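Local coordinates for CENP-V/GFA domain-containing protein (PDB 3FAC) that is of unknown function but belongs to the Gfa family, whose members are generally assigned zinc binding and carbon-sulfur lyase activity, at residues C28-R33 and Y58-R63; K66-R71 and Y76-R81. All coordinates share one frame; numbering follows the deposited sequence.

Contact 1. Residues C28-R33 and Y58-R63; sequences CSFCRR and YQFGTR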
loop_
_atom_site.group_PDB
_atom_site.type_symbol
_atom_site.label_atom_id
_atom_site.label_comp_id
_atom_site.label_asym_id
_atom_site.label_seq_id
_atom_site.Cartn_x
_atom_site.Cartn_y
_atom_site.Cartn_z
ATOM N N CYS A 28 -14.404 -1.726 2.345
ATOM C CA CYS A 28 -14.781 -2.061 3.711
ATOM C C CYS A 28 -14.735 -0.778 4.547
ATOM O O CYS A 28 -14.267 0.260 4.070
ATOM C CB CYS A 28 -13.826 -3.110 4.292
ATOM S SG CYS A 28 -12.099 -2.603 4.412
ATOM N N SER A 29 -15.215 -0.843 5.784
ATOM C CA SER A 29 -15.232 0.336 6.649
ATOM C C SER A 29 -13.882 1.055 6.737
ATOM O O SER A 29 -13.835 2.280 6.839
ATOM C CB SER A 29 -15.710 -0.040 8.057
ATOM O OG SER A 29 -14.825 -0.955 8.681
ATOM N N PHE A 30 -12.789 0.300 6.692
ATOM C CA PHE A 30 -11.461 0.895 6.777
ATOM C C PHE A 30 -10.913 1.351 5.425
ATOM O O PHE A 30 -10.532 2.512 5.263
ATOM C CB PHE A 30 -10.478 -0.091 7.412
ATOM C CG PHE A 30 -9.058 0.412 7.470
ATOM C CD1 PHE A 30 -8.714 1.474 8.293
ATOM C CD2 PHE A 30 -8.063 -0.196 6.711
ATOM C CE1 PHE A 30 -7.394 1.926 8.364
ATOM C CE2 PHE A 30 -6.745 0.242 6.770
ATOM C CZ PHE A 30 -6.406 1.308 7.602
ATOM N N CYS A 31 -10.870 0.442 4.460
ATOM C CA CYS A 31 -10.344 0.773 3.143
ATOM C C CYS A 31 -11.092 1.935 2.498
ATOM O O CYS A 31 -10.488 2.778 1.837
ATOM C CB CYS A 31 -10.383 -0.460 2.237
ATOM S SG CYS A 31 -9.422 -1.877 2.873
ATOM N N ARG A 32 -12.406 1.990 2.695
ATOM C CA ARG A 32 -13.200 3.071 2.128
ATOM C C ARG A 32 -12.691 4.393 2.688
ATOM O O ARG A 32 -12.757 5.428 2.020
ATOM C CB ARG A 32 -14.670 2.912 2.494
ATOM C CG ARG A 32 -15.001 3.329 3.925
ATOM C CD ARG A 32 -16.495 3.269 4.154
ATOM N NE ARG A 32 -17.003 1.928 3.888
ATOM C CZ ARG A 32 -18.289 1.624 3.770
ATOM N NH1 ARG A 32 -19.211 2.571 3.891
ATOM N NH2 ARG A 32 -18.651 0.371 3.532
ATOM N N ARG A 33 -12.194 4.353 3.923
ATOM C CA ARG A 33 -11.658 5.543 4.576
ATOM C C ARG A 33 -10.242 5.874 4.090
ATOM O O ARG A 33 -9.857 7.043 4.052
ATOM C CB ARG A 33 -11.676 5.375 6.103
ATOM C CG ARG A 33 -13.049 5.600 6.749
ATOM C CD ARG A 33 -12.940 5.591 8.267
ATOM N NE ARG A 33 -14.186 5.940 8.951
ATOM C CZ ARG A 33 -15.292 5.200 8.938
ATOM N NH1 ARG A 33 -15.322 4.058 8.267
ATOM N NH2 ARG A 33 -16.363 5.594 9.613
ATOM N N TYR A 58 -1.194 -0.400 12.189
ATOM C CA TYR A 58 -2.585 -0.400 12.599
ATOM C C TYR A 58 -3.224 -1.752 12.332
ATOM O O TYR A 58 -3.160 -2.272 11.218
ATOM C CB TYR A 58 -3.368 0.677 11.858
ATOM C CG TYR A 58 -4.824 0.714 12.258
ATOM C CD1 TYR A 58 -5.197 0.970 13.579
ATOM C CD2 TYR A 58 -5.831 0.502 11.319
ATOM C CE1 TYR A 58 -6.539 1.017 13.952
ATOM C CE2 TYR A 58 -7.175 0.548 11.682
ATOM C CZ TYR A 58 -7.520 0.806 13.000
ATOM O OH TYR A 58 -8.847 0.860 13.361
ATOM N N GLN A 59 -3.839 -2.311 13.371
ATOM C CA GLN A 59 -4.513 -3.601 13.286
ATOM C C GLN A 59 -5.914 -3.477 13.868
ATOM O O GLN A 59 -6.154 -2.645 14.743
ATOM C CB GLN A 59 -3.740 -4.655 14.077
ATOM C CG GLN A 59 -2.480 -5.169 13.410
ATOM C CD GLN A 59 -1.692 -6.089 14.326
ATOM O OE1 GLN A 59 -0.945 -5.631 15.189
ATOM N NE2 GLN A 59 -1.876 -7.393 14.155
ATOM N N PHE A 60 -6.834 -4.306 13.388
ATOM C CA PHE A 60 -8.202 -4.283 13.891
ATOM C C PHE A 60 -8.963 -5.553 13.516
ATOM O O PHE A 60 -8.471 -6.375 12.743
ATOM C CB PHE A 60 -8.934 -3.041 13.366
ATOM C CG PHE A 60 -9.247 -3.084 11.894
ATOM C CD1 PHE A 60 -10.412 -3.687 11.433
ATOM C CD2 PHE A 60 -8.386 -2.507 10.972
ATOM C CE1 PHE A 60 -10.715 -3.711 10.075
ATOM C CE2 PHE A 60 -8.679 -2.525 9.612
ATOM C CZ PHE A 60 -9.845 -3.128 9.163
ATOM N N GLY A 61 -10.159 -5.707 14.078
ATOM C CA GLY A 61 -10.971 -6.878 13.792
ATOM C C GLY A 61 -10.240 -8.162 14.125
ATOM O O GLY A 61 -10.007 -8.470 15.296
ATOM N N THR A 62 -9.872 -8.914 13.093
ATOM C CA THR A 62 -9.149 -10.165 13.286
ATOM C C THR A 62 -7.683 -9.881 13.590
ATOM O O THR A 62 -6.941 -10.780 13.980
ATOM C CB THR A 62 -9.213 -11.049 12.028
ATOM O OG1 THR A 62 -8.601 -10.359 10.932
ATOM C CG2 THR A 62 -10.658 -11.372 11.672
ATOM N N ARG A 63 -7.275 -8.627 13.415
ATOM C CA ARG A 63 -5.892 -8.224 13.655
ATOM C C ARG A 63 -4.964 -9.060 12.784
ATOM O O ARG A 63 -3.789 -9.251 13.103
ATOM C CB ARG A 63 -5.523 -8.399 15.133
ATOM C CG ARG A 63 -6.294 -7.492 16.075
ATOM C CD ARG A 63 -5.923 -7.746 17.527
ATOM N NE ARG A 63 -4.616 -7.203 17.899
ATOM C CZ ARG A 63 -4.358 -5.910 18.084
ATOM N NH1 ARG A 63 -5.318 -5.007 17.928
ATOM N NH2 ARG A 63 -3.140 -5.521 18.447
#
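An aromatic cluster of Phe30, Tyr58 and Phe60 joins the cysteine-rich turn of residues 28-33 to the end of strand 55-58 and the loop after it. Phe30 carries the contact. Its CG lies anti to the backbone N (chi1 177°), which sends the ring across to the other segment. There it meets two rings, both on the same side of its plane. Near the far end, CE1 of Phe30 comes to 3.6 Å from CE2 of Tyr58. The two side chains run past one another, pointing opposite ways, their planes at 39°. Near its base, Phe30 meets Phe60 with planes at 55°: CZ of Phe60 lies 3.6 Å from CB of Phe30. Each of the two ring centroids is 5.3 Å from that of Phe30. No hydrogen bond crosses the interface.

Phe30 lies in a Cys-x-Cys-x-x-Cys sequence, a motif that in Gfa relatives provides zinc ligands, consistent with the zinc assignment of the family. In this structure Cys31 and Cys26 form a disulfide. The turn enters a short helix, and Arg32 N donates to Cys28 O at 2.9 Å. Arg33 reaches back over this turn. Its NH1 donates to Ser29 O at 2.7 Å, with that oxygen in the guanidinium plane.

On the other segment, a type II' turn runs from Phe60 to Arg63 and is closed by Arg63 N to Phe60 O. Gly61 holds the positive phi of this turn, and a CB there would be crowded by Phe60 CD1. Gln59 spans the turn and gives NE2 to Arg63 O at 2.9 Å. Its CB lies over one face of the Arg63 guanidinium. The rings of Phe30 and Phe60 also both meet His67, on the side of Phe30 that faces Tyr58 and Phe60.

Contact 2. Residues K66-R71 and Y76-R81; sequences KHWFCR and YTHHQR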
loop_
_atom_site.group_PDB
_atom_site.type_symbol
_atom_site.label_atom_id
_atom_site.label_comp_id
_atom_site.label_asym_id
_atom_site.label_seq_id
_atom_site.Cartn_x
_atom_site.Cartn_y
_atom_site.Cartn_z
ATOM N N LYS A 66 -2.186 -6.239 8.335
ATOM C CA LYS A 66 -1.272 -5.277 8.930
ATOM C C LYS A 66 -1.235 -4.048 8.031
ATOM O O LYS A 66 -0.864 -4.135 6.862
ATOM C CB LYS A 66 0.132 -5.871 9.052
ATOM C CG LYS A 66 0.153 -7.351 9.392
ATOM C CD LYS A 66 1.278 -7.686 10.354
ATOM C CE LYS A 66 0.888 -7.337 11.779
ATOM N NZ LYS A 66 -0.278 -8.153 12.218
ATOM N N HIS A 67 -1.623 -2.903 8.582
ATOM C CA HIS A 67 -1.651 -1.665 7.821
ATOM C C HIS A 67 -0.583 -0.700 8.329
ATOM O O HIS A 67 -0.490 -0.455 9.527
ATOM C CB HIS A 67 -3.038 -1.028 7.949
ATOM C CG HIS A 67 -4.165 -1.989 7.726
ATOM N ND1 HIS A 67 -4.351 -2.656 6.535
ATOM C CD2 HIS A 67 -5.168 -2.391 8.542
ATOM C CE1 HIS A 67 -5.420 -3.428 6.626
ATOM N NE2 HIS A 67 -5.935 -3.285 7.834
ATOM N N TRP A 68 0.227 -0.157 7.426
ATOM C CA TRP A 68 1.264 0.787 7.828
ATOM C C TRP A 68 1.039 2.141 7.175
ATOM O O TRP A 68 0.536 2.222 6.054
ATOM C CB TRP A 68 2.654 0.289 7.432
ATOM C CG TRP A 68 2.907 -1.144 7.742
ATOM C CD1 TRP A 68 2.556 -2.219 6.978
ATOM C CD2 TRP A 68 3.547 -1.670 8.907
ATOM N NE1 TRP A 68 2.938 -3.383 7.596
ATOM C CE2 TRP A 68 3.547 -3.075 8.784
ATOM C CE3 TRP A 68 4.119 -1.089 10.046
ATOM C CZ2 TRP A 68 4.100 -3.915 9.761
ATOM C CZ3 TRP A 68 4.671 -1.926 11.022
ATOM C CH2 TRP A 68 4.656 -3.323 10.871
ATOM N N PHE A 69 1.406 3.202 7.885
ATOM C CA PHE A 69 1.274 4.555 7.361
ATOM C C PHE A 69 2.314 5.452 8.018
ATOM O O PHE A 69 2.665 5.263 9.183
ATOM C CB PHE A 69 -0.148 5.090 7.588
ATOM C CG PHE A 69 -0.462 5.436 9.018
ATOM C CD1 PHE A 69 -0.027 6.637 9.574
ATOM C CD2 PHE A 69 -1.218 4.572 9.804
ATOM C CE1 PHE A 69 -0.341 6.976 10.886
ATOM C CE2 PHE A 69 -1.537 4.901 11.121
ATOM C CZ PHE A 69 -1.098 6.107 11.662
ATOM N N CYS A 70 2.823 6.410 7.253
ATOM C CA CYS A 70 3.832 7.343 7.739
ATOM C C CYS A 70 3.276 8.230 8.855
ATOM O O CYS A 70 2.263 8.894 8.673
ATOM C CB CYS A 70 4.320 8.202 6.575
ATOM S SG CYS A 70 5.571 9.410 7.026
ATOM N N ARG A 71 3.945 8.249 10.005
ATOM C CA ARG A 71 3.484 9.046 11.147
ATOM C C ARG A 71 3.550 10.555 10.915
ATOM O O ARG A 71 2.882 11.322 11.608
ATOM C CB ARG A 71 4.297 8.695 12.403
ATOM C CG ARG A 71 5.754 9.126 12.332
ATOM C CD ARG A 71 6.620 8.440 13.386
ATOM N NE ARG A 71 6.276 8.837 14.748
ATOM C CZ ARG A 71 6.499 10.043 15.266
ATOM N NH1 ARG A 71 7.074 10.994 14.537
ATOM N NH2 ARG A 71 6.142 10.302 16.519
ATOM N N TYR A 76 -0.577 6.387 3.569
ATOM C CA TYR A 76 -0.606 4.929 3.599
ATOM C C TYR A 76 0.362 4.363 2.554
ATOM O O TYR A 76 0.191 4.587 1.357
ATOM C CB TYR A 76 -2.039 4.457 3.316
ATOM C CG TYR A 76 -2.162 3.152 2.560
ATOM C CD1 TYR A 76 -1.732 1.946 3.122
ATOM C CD2 TYR A 76 -2.763 3.117 1.301
ATOM C CE1 TYR A 76 -1.904 0.736 2.447
ATOM C CE2 TYR A 76 -2.941 1.915 0.617
ATOM C CZ TYR A 76 -2.513 0.729 1.196
ATOM O OH TYR A 76 -2.718 -0.463 0.531
ATOM N N THR A 77 1.372 3.631 3.012
ATOM C CA THR A 77 2.361 3.041 2.112
ATOM C C THR A 77 1.949 1.659 1.610
ATOM O O THR A 77 1.724 1.461 0.413
ATOM C CB THR A 77 3.747 2.904 2.799
ATOM O OG1 THR A 77 3.602 2.182 4.028
ATOM C CG2 THR A 77 4.348 4.271 3.090
ATOM N N HIS A 78 1.854 0.705 2.530
ATOM C CA HIS A 78 1.497 -0.668 2.185
ATOM C C HIS A 78 0.862 -1.384 3.373
ATOM O O HIS A 78 0.830 -0.854 4.483
ATOM C CB HIS A 78 2.748 -1.437 1.762
ATOM C CG HIS A 78 3.745 -1.611 2.867
ATOM N ND1 HIS A 78 4.391 -0.550 3.462
ATOM C CD2 HIS A 78 4.181 -2.722 3.507
ATOM C CE1 HIS A 78 5.182 -0.998 4.420
ATOM N NE2 HIS A 78 5.073 -2.313 4.469
ATOM N N HIS A 79 0.369 -2.596 3.132
ATOM C CA HIS A 79 -0.244 -3.398 4.184
ATOM C C HIS A 79 -0.204 -4.880 3.841
ATOM O O HIS A 79 -0.122 -5.256 2.673
ATOM C CB HIS A 79 -1.701 -2.984 4.408
ATOM C CG HIS A 79 -2.616 -3.356 3.283
ATOM N ND1 HIS A 79 -2.665 -2.652 2.100
ATOM C CD2 HIS A 79 -3.513 -4.364 3.161
ATOM C CE1 HIS A 79 -3.557 -3.209 1.298
ATOM N NE2 HIS A 79 -4.084 -4.249 1.918
ATOM N N GLN A 80 -0.258 -5.719 4.868
ATOM C CA GLN A 80 -0.247 -7.160 4.671
ATOM C C GLN A 80 -1.690 -7.646 4.654
ATOM O O GLN A 80 -2.313 -7.800 5.703
ATOM C CB GLN A 80 0.523 -7.849 5.800
ATOM C CG GLN A 80 0.578 -9.363 5.673
ATOM C CD GLN A 80 1.336 -10.017 6.813
ATOM O OE1 GLN A 80 2.526 -9.760 7.010
ATOM N NE2 GLN A 80 0.649 -10.866 7.571
ATOM N N ARG A 81 -2.211 -7.874 3.450
ATOM C CA ARG A 81 -3.580 -8.337 3.260
ATOM C C ARG A 81 -4.032 -9.339 4.315
ATOM O O ARG A 81 -3.223 -10.075 4.891
ATOM C CB ARG A 81 -3.737 -8.975 1.879
ATOM C CG ARG A 81 -3.549 -8.023 0.716
ATOM C CD ARG A 81 -3.912 -8.701 -0.599
ATOM N NE ARG A 81 -3.786 -7.801 -1.740
ATOM C CZ ARG A 81 -4.471 -6.668 -1.884
ATOM N NH1 ARG A 81 -5.339 -6.287 -0.955
ATOM N NH2 ARG A 81 -4.289 -5.917 -2.964
#
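Lys66 and Gln80 pair at the open end of a beta hairpin, strands 66-70 and 76-80, within the five-stranded antiparallel sheet of this beta-tent domain. Among the backbone bonds, Lys66 N donates to Gln80 O at 3.1 Å. Trp68 N donates to His78 O at 3.1 Å, running close to the line of the carbonyl bond (C=O...N angle 164°). Further on, the bond from Thr77 N to Trp68 O is weak.

Apolar contact comes from Lys66 and Gln80, which lie side by side, with CG of Lys66 3.6 Å from CB of Gln80.

Ring contacts fall on both faces. Trp68 and His78 form an offset stack, planes at 15°, with the centroid of the five-membered ring 4.5 Å from that of His78. CD1 of Trp68 sits over one face of the imidazole, toward its rim. His78 has CG between the backbone N and the carbonyl carbon (chi1 65°), which turns the ring back against the indole. An alanine in place of Trp68 would probably leave His78 without its stacking partner on that face and open a gap beside it. His67 and His79 share the other face and point the same way, with His67 ND1 3.4 Å from His79 CB.

Side-chain hydrogen bonds fix two imidazoles. Thr77 OG1 pairs with His78 ND1 at 2.9 Å, and Tyr76 OH with His79 ND1 at 2.7 Å.

From the N terminus, the chain passes the turn at 28-33 and strands 38-42, 46-50 and 55-58. Contact 1 then closes this long loop at 58-63. Contact 2 follows in series and closes only the short hairpin between 66-71 and 76-81. The loops neither nest nor cross. The two contacts touch, their centres about 11 Å apart. Strand 66-70 pairs with strand 55-58, and Tyr58 N probably donates to His67 O at 2.8 Å. His67 belongs to contact 2, yet its CG packs 3.5 Å from CE2 of Phe30. Together the two contacts join the cysteine-rich turn to the five-stranded sheet, in which strand 76-80 pairs in turn with strand 87-91.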